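Local coordinates for protein thermostable carboxypeptidase 1 (PDB 1KA2) that releases amino acids one at a time, with broad specificity, from the C-terminus of peptides, as a homodimeric cobalt-dependent M32 metallocarboxypeptidase, at residues Leu30-Leu34 and Arg46-Gln50; Ala99-Phe104 and Arg144-Leu149; Val178-Leu183 and Ala487-Val491. All coordinates share one frame. Residues are numbered along the deposited sequence.

Contact 1 (Leu30-Leu34 and Arg46-Gln50)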
ATOM      1  N   LEU A  30      -0.530   2.363   4.238  1.00 24.03           N
ATOM      2  CA  LEU A  30       0.403   1.609   5.074  1.00 24.43           C
ATOM      3  C   LEU A  30      -0.318   0.637   5.994  1.00 24.43           C
ATOM      4  O   LEU A  30       0.030  -0.542   6.058  1.00 26.48           O
ATOM      5  CB  LEU A  30       1.243   2.582   5.907  1.00 23.18           C
ATOM      6  CG  LEU A  30       2.655   2.889   5.412  1.00 26.34           C
ATOM      7  CD1 LEU A  30       2.721   2.809   3.915  1.00 24.24           C
ATOM      8  CD2 LEU A  30       3.086   4.259   5.924  1.00 24.68           C
ATOM      9  N   GLY A  31      -1.322   1.140   6.713  1.00 26.98           N
ATOM     10  CA  GLY A  31      -2.081   0.306   7.628  1.00 22.25           C
ATOM     11  C   GLY A  31      -2.840  -0.783   6.911  1.00 24.40           C
ATOM     12  O   GLY A  31      -2.822  -1.945   7.323  1.00 25.18           O
ATOM     13  N   TRP A  32      -3.514  -0.418   5.827  1.00 22.57           N
ATOM     14  CA  TRP A  32      -4.258  -1.403   5.058  1.00 23.43           C
ATOM     15  C   TRP A  32      -3.320  -2.502   4.576  1.00 23.73           C
ATOM     16  O   TRP A  32      -3.589  -3.694   4.743  1.00 24.95           O
ATOM     17  CB  TRP A  32      -4.927  -0.732   3.843  1.00 23.59           C
ATOM     18  CG  TRP A  32      -5.659  -1.679   2.932  1.00 24.21           C
ATOM     19  CD1 TRP A  32      -6.919  -2.170   3.099  1.00 22.57           C
ATOM     20  CD2 TRP A  32      -5.155  -2.267   1.722  1.00 26.40           C
ATOM     21  NE1 TRP A  32      -7.234  -3.030   2.073  1.00 26.31           N
ATOM     22  CE2 TRP A  32      -6.167  -3.105   1.212  1.00 25.55           C
ATOM     23  CE3 TRP A  32      -3.940  -2.163   1.020  1.00 28.54           C
ATOM     24  CZ2 TRP A  32      -6.008  -3.843   0.027  1.00 29.76           C
ATOM     25  CZ3 TRP A  32      -3.778  -2.897  -0.158  1.00 29.89           C
ATOM     26  CH2 TRP A  32      -4.807  -3.726  -0.644  1.00 29.85           C
ATOM     27  N   ASP A  33      -2.209  -2.097   3.969  1.00 26.27           N
ATOM     28  CA  ASP A  33      -1.263  -3.069   3.432  1.00 25.30           C
ATOM     29  C   ASP A  33      -0.684  -3.938   4.542  1.00 25.49           C
ATOM     30  O   ASP A  33      -0.499  -5.144   4.370  1.00 26.03           O
ATOM     31  CB  ASP A  33      -0.139  -2.355   2.659  1.00 28.06           C
ATOM     32  CG  ASP A  33       0.943  -3.306   2.214  1.00 27.71           C
ATOM     33  OD1 ASP A  33       1.973  -3.416   2.916  1.00 29.84           O
ATOM     34  OD2 ASP A  33       0.740  -3.968   1.179  1.00 30.74           O
ATOM     35  N   LEU A  34      -0.407  -3.326   5.688  1.00 26.50           N
ATOM     36  CA  LEU A  34       0.118  -4.087   6.809  1.00 28.28           C
ATOM     37  C   LEU A  34      -0.823  -5.257   7.122  1.00 29.38           C
ATOM     38  O   LEU A  34      -0.362  -6.384   7.300  1.00 28.54           O
ATOM     39  CB  LEU A  34       0.306  -3.166   8.023  1.00 28.40           C
ATOM     40  CG  LEU A  34       0.319  -3.681   9.473  1.00 32.47           C
ATOM     41  CD1 LEU A  34       0.812  -5.092   9.589  1.00 29.83           C
ATOM     42  CD2 LEU A  34       1.183  -2.738  10.293  1.00 30.98           C
ATOM     43  N   ARG A  46       7.851  -1.292   8.635  1.00 33.33           N
ATOM     44  CA  ARG A  46       6.556  -0.654   8.448  1.00 34.05           C
ATOM     45  C   ARG A  46       6.279   0.218   9.677  1.00 33.95           C
ATOM     46  O   ARG A  46       5.904   1.387   9.545  1.00 36.29           O
ATOM     47  CB  ARG A  46       5.458  -1.712   8.287  1.00 31.93           C
ATOM     48  CG  ARG A  46       4.021  -1.162   8.131  1.00 32.34           C
ATOM     49  CD  ARG A  46       3.922  -0.095   7.040  1.00 30.08           C
ATOM     50  NE  ARG A  46       4.487  -0.593   5.797  1.00 29.64           N
ATOM     51  CZ  ARG A  46       3.857  -1.383   4.936  1.00 27.52           C
ATOM     52  NH1 ARG A  46       2.605  -1.766   5.163  1.00 27.95           N
ATOM     53  NH2 ARG A  46       4.504  -1.830   3.865  1.00 23.39           N
ATOM     54  N   SER A  47       6.513  -0.340  10.863  1.00 34.78           N
ATOM     55  CA  SER A  47       6.265   0.358  12.132  1.00 36.65           C
ATOM     56  C   SER A  47       7.032   1.664  12.291  1.00 35.11           C
ATOM     57  O   SER A  47       6.454   2.677  12.679  1.00 36.06           O
ATOM     58  CB  SER A  47       6.582  -0.563  13.326  1.00 38.96           C
ATOM     59  OG  SER A  47       7.958  -0.484  13.681  1.00 44.99           O
ATOM     60  N   VAL A  48       8.329   1.652  12.002  1.00 34.83           N
ATOM     61  CA  VAL A  48       9.121   2.869  12.123  1.00 33.56           C
ATOM     62  C   VAL A  48       8.642   3.890  11.092  1.00 31.81           C
ATOM     63  O   VAL A  48       8.616   5.089  11.365  1.00 31.33           O
ATOM     64  CB  VAL A  48      10.630   2.588  11.911  1.00 34.29           C
ATOM     65  CG1 VAL A  48      11.220   1.892  13.118  1.00 31.82           C
ATOM     66  CG2 VAL A  48      10.804   1.713  10.708  1.00 37.59           C
ATOM     67  N   ALA A  49       8.263   3.426   9.908  1.00 30.53           N
ATOM     68  CA  ALA A  49       7.770   4.347   8.876  1.00 34.65           C
ATOM     69  C   ALA A  49       6.462   4.985   9.351  1.00 33.18           C
ATOM     70  O   ALA A  49       6.256   6.189   9.209  1.00 34.39           O
ATOM     71  CB  ALA A  49       7.552   3.612   7.546  1.00 32.63           C
ATOM     72  N   GLN A  50       5.576   4.173   9.920  1.00 35.60           N
ATOM     73  CA  GLN A  50       4.307   4.701  10.432  1.00 34.11           C
ATOM     74  C   GLN A  50       4.577   5.725  11.528  1.00 32.98           C
ATOM     75  O   GLN A  50       3.919   6.767  11.591  1.00 34.29           O
ATOM     76  CB  GLN A  50       3.449   3.577  10.995  1.00 33.49           C
ATOM     77  CG  GLN A  50       2.848   2.689   9.950  1.00 32.84           C
ATOM     78  CD  GLN A  50       2.073   1.554  10.565  1.00 36.25           C
ATOM     79  OE1 GLN A  50       2.607   0.802  11.387  1.00 39.05           O
ATOM     80  NE2 GLN A  50       0.814   1.412  10.174  1.00 32.03           N
TER
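Helices 8-36 and 43-61 form an antiparallel helical hairpin here. The axes of the two short segments run at 163° and come no closer than 11.1 Å. R46 spans that gap and has more surface covered, 100 Å², than any other residue of the pair. Its NH1 and NH2 both donate to D33 OD1, at 2.9 Å from NH1 and 3.1 Å from NH2, which makes a salt bridge. NH1 also gives a weak hydrogen bond to L30 O at 3.0 Å. L30 O already accepts L34 N within its own helix, at 2.8 Å. R46 NE is taken by H25 of the second subunit. D33 OD2 meets R250 of the second subunit in a salt bridge and N37 of the same chain in a weak hydrogen bond. Apolar side chains flank the R46 side chain. L30 CG lies 3.6 Å from R46 CD, and L30 CD1 covers one face of the guanidinium. L34 CD2 sits 3.9 Å from R46 CG. Both charged side chains are buried and have partners on both subunits. The shared charges place the hairpin at the homodimer interface and probably couple the two.

Contact 2 (Ala99-Phe104 and Arg144-Leu149)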
ATOM      1  N   ALA A  99      -2.976  19.812  23.305  1.00 45.20           N
ATOM      2  CA  ALA A  99      -3.417  19.629  24.686  1.00 46.11           C
ATOM      3  C   ALA A  99      -2.408  18.766  25.437  1.00 47.56           C
ATOM      4  O   ALA A  99      -2.174  18.958  26.635  1.00 45.57           O
ATOM      5  CB  ALA A  99      -4.791  18.965  24.712  1.00 46.45           C
ATOM      6  N   PHE A 100      -1.806  17.824  24.714  1.00 48.22           N
ATOM      7  CA  PHE A 100      -0.832  16.902  25.290  1.00 50.33           C
ATOM      8  C   PHE A 100       0.624  17.339  25.162  1.00 50.39           C
ATOM      9  O   PHE A 100       1.121  17.576  24.061  1.00 50.51           O
ATOM     10  CB  PHE A 100      -0.962  15.519  24.643  1.00 51.74           C
ATOM     11  CG  PHE A 100      -2.278  14.826  24.903  1.00 55.03           C
ATOM     12  CD1 PHE A 100      -2.569  13.620  24.264  1.00 56.00           C
ATOM     13  CD2 PHE A 100      -3.221  15.369  25.770  1.00 53.20           C
ATOM     14  CE1 PHE A 100      -3.779  12.969  24.486  1.00 58.19           C
ATOM     15  CE2 PHE A 100      -4.430  14.727  25.996  1.00 55.30           C
ATOM     16  CZ  PHE A 100      -4.714  13.527  25.356  1.00 57.40           C
ATOM     17  N   PRO A 101       1.330  17.444  26.293  1.00 49.69           N
ATOM     18  CA  PRO A 101       2.740  17.842  26.258  1.00 50.76           C
ATOM     19  C   PRO A 101       3.501  16.749  25.504  1.00 50.74           C
ATOM     20  O   PRO A 101       3.196  15.567  25.656  1.00 50.76           O
ATOM     21  CB  PRO A 101       3.126  17.878  27.735  1.00 49.28           C
ATOM     22  CG  PRO A 101       1.834  18.183  28.422  1.00 50.27           C
ATOM     23  CD  PRO A 101       0.847  17.331  27.678  1.00 50.25           C
ATOM     24  N   PRO A 102       4.489  17.126  24.678  1.00 50.24           N
ATOM     25  CA  PRO A 102       5.244  16.110  23.941  1.00 51.07           C
ATOM     26  C   PRO A 102       5.751  14.984  24.849  1.00 51.50           C
ATOM     27  O   PRO A 102       5.884  13.841  24.416  1.00 51.50           O
ATOM     28  CB  PRO A 102       6.378  16.913  23.289  1.00 51.78           C
ATOM     29  CG  PRO A 102       6.497  18.138  24.154  1.00 52.06           C
ATOM     30  CD  PRO A 102       5.050  18.463  24.443  1.00 51.44           C
ATOM     31  N   GLU A 103       6.030  15.298  26.108  1.00 51.33           N
ATOM     32  CA  GLU A 103       6.494  14.256  27.007  1.00 51.53           C
ATOM     33  C   GLU A 103       5.373  13.280  27.326  1.00 50.10           C
ATOM     34  O   GLU A 103       5.604  12.071  27.429  1.00 49.13           O
ATOM     35  CB  GLU A 103       7.049  14.842  28.308  1.00 54.59           C
ATOM     36  CG  GLU A 103       8.547  15.086  28.251  1.00 60.18           C
ATOM     37  CD  GLU A 103       9.322  13.874  27.734  1.00 64.05           C
ATOM     38  OE1 GLU A 103       8.693  12.862  27.353  1.00 68.42           O
ATOM     39  OE2 GLU A 103      10.569  13.932  27.701  1.00 65.49           O
ATOM     40  N   PHE A 104       4.163  13.810  27.468  1.00 45.77           N
ATOM     41  CA  PHE A 104       3.006  12.992  27.780  1.00 45.57           C
ATOM     42  C   PHE A 104       2.668  12.073  26.611  1.00 45.68           C
ATOM     43  O   PHE A 104       2.360  10.894  26.808  1.00 43.93           O
ATOM     44  CB  PHE A 104       1.814  13.879  28.103  1.00 44.34           C
ATOM     45  CG  PHE A 104       0.602  13.119  28.557  1.00 45.72           C
ATOM     46  CD1 PHE A 104       0.625  12.389  29.740  1.00 43.24           C
ATOM     47  CD2 PHE A 104      -0.574  13.153  27.815  1.00 44.04           C
ATOM     48  CE1 PHE A 104      -0.499  11.710  30.179  1.00 41.35           C
ATOM     49  CE2 PHE A 104      -1.702  12.478  28.247  1.00 42.88           C
ATOM     50  CZ  PHE A 104      -1.666  11.755  29.434  1.00 42.43           C
ATOM     51  N   ARG A 144      -5.155  12.049  33.668  1.00 41.15           N
ATOM     52  CA  ARG A 144      -4.296  13.165  33.278  1.00 41.21           C
ATOM     53  C   ARG A 144      -4.842  13.749  31.975  1.00 40.79           C
ATOM     54  O   ARG A 144      -5.035  14.956  31.864  1.00 41.72           O
ATOM     55  CB  ARG A 144      -2.843  12.712  33.036  1.00 42.63           C
ATOM     56  CG  ARG A 144      -2.141  12.026  34.209  1.00 44.21           C
ATOM     57  CD  ARG A 144      -1.076  12.905  34.852  1.00 46.95           C
ATOM     58  NE  ARG A 144      -0.056  13.414  33.927  1.00 46.73           N
ATOM     59  CZ  ARG A 144       0.897  12.687  33.345  1.00 46.16           C
ATOM     60  NH1 ARG A 144       0.987  11.384  33.567  1.00 45.31           N
ATOM     61  NH2 ARG A 144       1.786  13.275  32.553  1.00 43.33           N
ATOM     62  N   ALA A 145      -5.094  12.878  30.996  1.00 40.51           N
ATOM     63  CA  ALA A 145      -5.593  13.295  29.684  1.00 39.54           C
ATOM     64  C   ALA A 145      -6.857  14.129  29.786  1.00 38.85           C
ATOM     65  O   ALA A 145      -7.024  15.112  29.061  1.00 38.94           O
ATOM     66  CB  ALA A 145      -5.840  12.072  28.799  1.00 39.66           C
ATOM     67  N   ALA A 146      -7.745  13.733  30.689  1.00 37.74           N
ATOM     68  CA  ALA A 146      -8.982  14.467  30.883  1.00 39.01           C
ATOM     69  C   ALA A 146      -8.653  15.885  31.351  1.00 40.06           C
ATOM     70  O   ALA A 146      -9.271  16.854  30.902  1.00 38.29           O
ATOM     71  CB  ALA A 146      -9.863  13.755  31.904  1.00 37.86           C
ATOM     72  N   GLU A 147      -7.673  16.003  32.248  1.00 41.33           N
ATOM     73  CA  GLU A 147      -7.265  17.311  32.761  1.00 42.91           C
ATOM     74  C   GLU A 147      -6.576  18.143  31.674  1.00 43.06           C
ATOM     75  O   GLU A 147      -6.746  19.357  31.623  1.00 41.85           O
ATOM     76  CB  GLU A 147      -6.331  17.153  33.974  1.00 43.56           C
ATOM     77  CG  GLU A 147      -6.962  16.405  35.148  1.00 45.73           C
ATOM     78  CD  GLU A 147      -8.215  17.087  35.660  1.00 46.72           C
ATOM     79  OE1 GLU A 147      -9.078  16.397  36.238  1.00 47.35           O
ATOM     80  OE2 GLU A 147      -8.336  18.316  35.490  1.00 48.73           O
ATOM     81  N   TYR A 148      -5.801  17.495  30.808  1.00 44.13           N
ATOM     82  CA  TYR A 148      -5.120  18.212  29.731  1.00 44.93           C
ATOM     83  C   TYR A 148      -6.133  18.729  28.716  1.00 45.79           C
ATOM     84  O   TYR A 148      -5.992  19.836  28.196  1.00 45.67           O
ATOM     85  CB  TYR A 148      -4.106  17.302  29.032  1.00 44.45           C
ATOM     86  CG  TYR A 148      -2.804  17.129  29.784  1.00 43.72           C
ATOM     87  CD1 TYR A 148      -2.259  15.859  29.987  1.00 45.29           C
ATOM     88  CD2 TYR A 148      -2.099  18.237  30.264  1.00 43.54           C
ATOM     89  CE1 TYR A 148      -1.037  15.691  30.651  1.00 46.38           C
ATOM     90  CE2 TYR A 148      -0.877  18.082  30.930  1.00 44.89           C
ATOM     91  CZ  TYR A 148      -0.354  16.806  31.118  1.00 46.80           C
ATOM     92  OH  TYR A 148       0.845  16.639  31.770  1.00 48.64           O
ATOM     93  N   LEU A 149      -7.153  17.919  28.445  1.00 47.01           N
ATOM     94  CA  LEU A 149      -8.201  18.283  27.495  1.00 47.46           C
ATOM     95  C   LEU A 149      -9.131  19.362  28.047  1.00 49.24           C
ATOM     96  O   LEU A 149      -9.477  20.309  27.341  1.00 48.88           O
ATOM     97  CB  LEU A 149      -9.034  17.050  27.125  1.00 47.32           C
ATOM     98  CG  LEU A 149      -8.600  16.063  26.029  1.00 46.32           C
ATOM     99  CD1 LEU A 149      -7.216  16.379  25.506  1.00 45.88           C
ATOM    100  CD2 LEU A 149      -8.654  14.654  26.597  1.00 44.33           C
TER
HETATM  101  O   HOH W   1      -3.705  21.139  28.011  1.00 36.74           O
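The turn between helices 81-99 and 102-124 fits against the last turns of helix 132-149. Y148 is the main bump. Its ring fills a hollow lined by F100, P101 and F104, and 87 Å² of the residue is covered. P101 CD lies over one face of the ring in a CH-pi contact, 3.7 Å from the Y148 ring centroid. The Y148 edge points at the face of F104 in an edge-to-face pair, with centroids 4.9 Å apart. This is a helix-to-helix turn in the mainly helical M32 fold, where P101 is the N-cap residue of helix 102-124. The F100 ring is a second bump. Its CE2 reaches L149 CD1 at 3.3 Å and its CZ reaches A145 CB at 3.9 Å. The small A145 leaves space for both phenylalanines, with F104 CE2 4.2 Å from A145 CB. R144 lays its guanidinium face by F104 and pairs with E107 at its NH1. A water fills the gap beside A99, donating to A99 O at 3.0 Å and to Y148 O at 2.6 Å.

Contact 3 (Val178-Leu183 and Ala487-Val491)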
ATOM      1  N   VAL A 178     -32.806   4.859  29.378  1.00 47.85           N
ATOM      2  CA  VAL A 178     -33.929   4.465  28.541  1.00 48.13           C
ATOM      3  C   VAL A 178     -33.812   2.995  28.149  1.00 49.13           C
ATOM      4  O   VAL A 178     -34.819   2.305  27.984  1.00 49.87           O
ATOM      5  CB  VAL A 178     -33.979   5.324  27.261  1.00 48.59           C
ATOM      6  CG1 VAL A 178     -34.940   4.713  26.248  1.00 49.28           C
ATOM      7  CG2 VAL A 178     -34.398   6.738  27.612  1.00 47.50           C
ATOM      8  N   LEU A 179     -32.579   2.518  27.996  1.00 50.00           N
ATOM      9  CA  LEU A 179     -32.345   1.124  27.631  1.00 50.70           C
ATOM     10  C   LEU A 179     -32.560   0.197  28.819  1.00 50.93           C
ATOM     11  O   LEU A 179     -33.249  -0.816  28.702  1.00 51.06           O
ATOM     12  CB  LEU A 179     -30.925   0.952  27.077  1.00 50.33           C
ATOM     13  CG  LEU A 179     -30.746   0.919  25.548  1.00 51.66           C
ATOM     14  CD1 LEU A 179     -31.853   1.684  24.850  1.00 50.59           C
ATOM     15  CD2 LEU A 179     -29.382   1.490  25.185  1.00 49.66           C
ATOM     16  N   GLU A 180     -31.984   0.544  29.966  1.00 50.99           N
ATOM     17  CA  GLU A 180     -32.134  -0.284  31.155  1.00 53.50           C
ATOM     18  C   GLU A 180     -33.570  -0.468  31.650  1.00 55.13           C
ATOM     19  O   GLU A 180     -33.885  -1.485  32.268  1.00 56.31           O
ATOM     20  CB  GLU A 180     -31.270   0.256  32.297  1.00 51.86           C
ATOM     21  CG  GLU A 180     -29.886  -0.350  32.328  1.00 51.40           C
ATOM     22  CD  GLU A 180     -29.173  -0.133  33.647  1.00 51.58           C
ATOM     23  OE1 GLU A 180     -28.703   1.000  33.898  1.00 48.80           O
ATOM     24  OE2 GLU A 180     -29.090  -1.104  34.436  1.00 51.81           O
ATOM     25  N   LYS A 181     -34.447   0.495  31.380  1.00 56.72           N
ATOM     26  CA  LYS A 181     -35.835   0.383  31.834  1.00 57.82           C
ATOM     27  C   LYS A 181     -36.793  -0.097  30.739  1.00 58.02           C
ATOM     28  O   LYS A 181     -37.856  -0.651  31.028  1.00 57.33           O
ATOM     29  CB  LYS A 181     -36.319   1.731  32.378  1.00 60.17           C
ATOM     30  CG  LYS A 181     -35.346   2.407  33.355  1.00 63.21           C
ATOM     31  CD  LYS A 181     -35.185   1.650  34.677  1.00 64.45           C
ATOM     32  CE  LYS A 181     -36.380   1.857  35.602  1.00 66.04           C
ATOM     33  NZ  LYS A 181     -36.150   1.245  36.944  1.00 65.91           N
ATOM     34  N   LYS A 182     -36.411   0.095  29.481  1.00 56.74           N
ATOM     35  CA  LYS A 182     -37.274  -0.304  28.383  1.00 54.75           C
ATOM     36  C   LYS A 182     -36.755  -1.446  27.519  1.00 53.12           C
ATOM     37  O   LYS A 182     -37.538  -2.262  27.033  1.00 52.27           O
ATOM     38  CB  LYS A 182     -37.578   0.929  27.530  1.00 57.05           C
ATOM     39  CG  LYS A 182     -38.125   2.060  28.386  1.00 59.84           C
ATOM     40  CD  LYS A 182     -38.551   3.281  27.595  1.00 62.64           C
ATOM     41  CE  LYS A 182     -39.162   4.316  28.535  1.00 61.96           C
ATOM     42  NZ  LYS A 182     -39.530   5.566  27.830  1.00 64.39           N
ATOM     43  N   LEU A 183     -35.440  -1.520  27.338  1.00 51.29           N
ATOM     44  CA  LEU A 183     -34.854  -2.577  26.518  1.00 48.98           C
ATOM     45  C   LEU A 183     -34.616  -3.837  27.336  1.00 47.32           C
ATOM     46  O   LEU A 183     -34.820  -4.943  26.858  1.00 46.55           O
ATOM     47  CB  LEU A 183     -33.526  -2.104  25.915  1.00 47.74           C
ATOM     48  CG  LEU A 183     -33.088  -2.660  24.557  1.00 47.10           C
ATOM     49  CD1 LEU A 183     -31.635  -2.271  24.334  1.00 47.66           C
ATOM     50  CD2 LEU A 183     -33.239  -4.163  24.502  1.00 45.90           C
ATOM     51  N   ALA A 487     -32.862   6.900  22.161  1.00 47.47           N
ATOM     52  CA  ALA A 487     -32.826   5.459  22.337  1.00 46.18           C
ATOM     53  C   ALA A 487     -34.156   4.764  22.081  1.00 46.36           C
ATOM     54  O   ALA A 487     -34.180   3.594  21.705  1.00 46.62           O
ATOM     55  CB  ALA A 487     -32.340   5.136  23.735  1.00 46.26           C
ATOM     56  N   GLU A 488     -35.260   5.480  22.285  1.00 48.16           N
ATOM     57  CA  GLU A 488     -36.600   4.914  22.099  1.00 47.98           C
ATOM     58  C   GLU A 488     -36.820   4.132  20.804  1.00 46.93           C
ATOM     59  O   GLU A 488     -37.511   3.109  20.812  1.00 45.04           O
ATOM     60  CB  GLU A 488     -37.661   6.016  22.202  1.00 49.83           C
ATOM     61  CG  GLU A 488     -37.913   6.528  23.616  1.00 50.95           C
ATOM     62  CD  GLU A 488     -38.374   5.427  24.554  1.00 52.27           C
ATOM     63  OE1 GLU A 488     -39.162   4.562  24.106  1.00 51.05           O
ATOM     64  OE2 GLU A 488     -37.957   5.433  25.734  1.00 51.57           O
ATOM     65  N   TYR A 489     -36.243   4.608  19.701  1.00 46.16           N
ATOM     66  CA  TYR A 489     -36.402   3.933  18.412  1.00 45.35           C
ATOM     67  C   TYR A 489     -35.842   2.524  18.398  1.00 46.15           C
ATOM     68  O   TYR A 489     -36.462   1.604  17.855  1.00 46.89           O
ATOM     69  CB  TYR A 489     -35.748   4.737  17.292  1.00 44.86           C
ATOM     70  CG  TYR A 489     -36.507   5.986  16.932  1.00 44.76           C
ATOM     71  CD1 TYR A 489     -36.174   7.213  17.497  1.00 45.24           C
ATOM     72  CD2 TYR A 489     -37.572   5.941  16.035  1.00 45.67           C
ATOM     73  CE1 TYR A 489     -36.880   8.363  17.174  1.00 45.11           C
ATOM     74  CE2 TYR A 489     -38.289   7.086  15.712  1.00 45.33           C
ATOM     75  CZ  TYR A 489     -37.934   8.290  16.283  1.00 44.64           C
ATOM     76  OH  TYR A 489     -38.621   9.428  15.953  1.00 46.88           O
ATOM     77  N   PHE A 490     -34.666   2.353  18.988  1.00 46.34           N
ATOM     78  CA  PHE A 490     -34.043   1.038  19.040  1.00 46.46           C
ATOM     79  C   PHE A 490     -34.958   0.057  19.772  1.00 46.22           C
ATOM     80  O   PHE A 490     -35.057  -1.110  19.399  1.00 46.96           O
ATOM     81  CB  PHE A 490     -32.686   1.110  19.755  1.00 46.35           C
ATOM     82  CG  PHE A 490     -31.931  -0.193  19.756  1.00 45.64           C
ATOM     83  CD1 PHE A 490     -31.361  -0.686  18.582  1.00 44.93           C
ATOM     84  CD2 PHE A 490     -31.808  -0.939  20.926  1.00 46.69           C
ATOM     85  CE1 PHE A 490     -30.677  -1.905  18.575  1.00 45.20           C
ATOM     86  CE2 PHE A 490     -31.130  -2.158  20.932  1.00 46.15           C
ATOM     87  CZ  PHE A 490     -30.561  -2.643  19.751  1.00 45.96           C
ATOM     88  N   VAL A 491     -35.626   0.534  20.818  1.00 46.68           N
ATOM     89  CA  VAL A 491     -36.531  -0.316  21.591  1.00 46.37           C
ATOM     90  C   VAL A 491     -37.737  -0.769  20.759  1.00 46.17           C
ATOM     91  O   VAL A 491     -38.131  -1.936  20.807  1.00 46.95           O
ATOM     92  CB  VAL A 491     -37.030   0.413  22.860  1.00 46.44           C
ATOM     93  CG1 VAL A 491     -37.979  -0.493  23.637  1.00 46.14           C
ATOM     94  CG2 VAL A 491     -35.841   0.806  23.737  1.00 44.43           C
TER
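This contact joins helix 169-192 to the C-terminal helix 488-498 in the mainly helical M32 carboxypeptidase fold. V491 has the most surface covered, 64 Å². It points into the space beside L179 and L183. Its CG2 is 4.2 Å from L179 CD1 and 4.3 Å from L183 CB, while V491 CG1 lies 3.9 Å from K182 O. E488 follows with 59 Å² and K182 with 48 Å². These two close the exposed flank with a salt bridge. The extended K182 side chain carries its amine across to the carboxylate, with K182 NZ donating to E488 OE2 at 2.6 Å. Further in, A487 CB rests on V178 CG1 at 3.6 Å and on L179 CD1 at 3.7 Å. L428 of helix 421-440 covers L179, A487 and F490 from outside the pair. L183 CD1 meets the edge of the F490 ring, 3.4 Å from F490 CE2. On the polar flank, E488 OE2 also lies 3.1 Å from V178 CG1.

Overall arrangement
The three contacts follow one another along the chain, each closing before the next opens. None touches another. Contacts 1 and 2 are nearest, with centres 26 Å apart and nearest atoms about 15 Å apart. Contact 3 lies on the opposite side of the chain's centre from contact 1, with centres 41 Å apart, and its centre is 36 Å from that of contact 2. It is the one to approach the metal site of H269, H273 and E299, which holds magnesium here. The F490 side chain is about 11 Å from that of E299 and about 12 Å from that of H269. Contact 1 meets the second subunit; contacts 2 and 3 involve one chain alone.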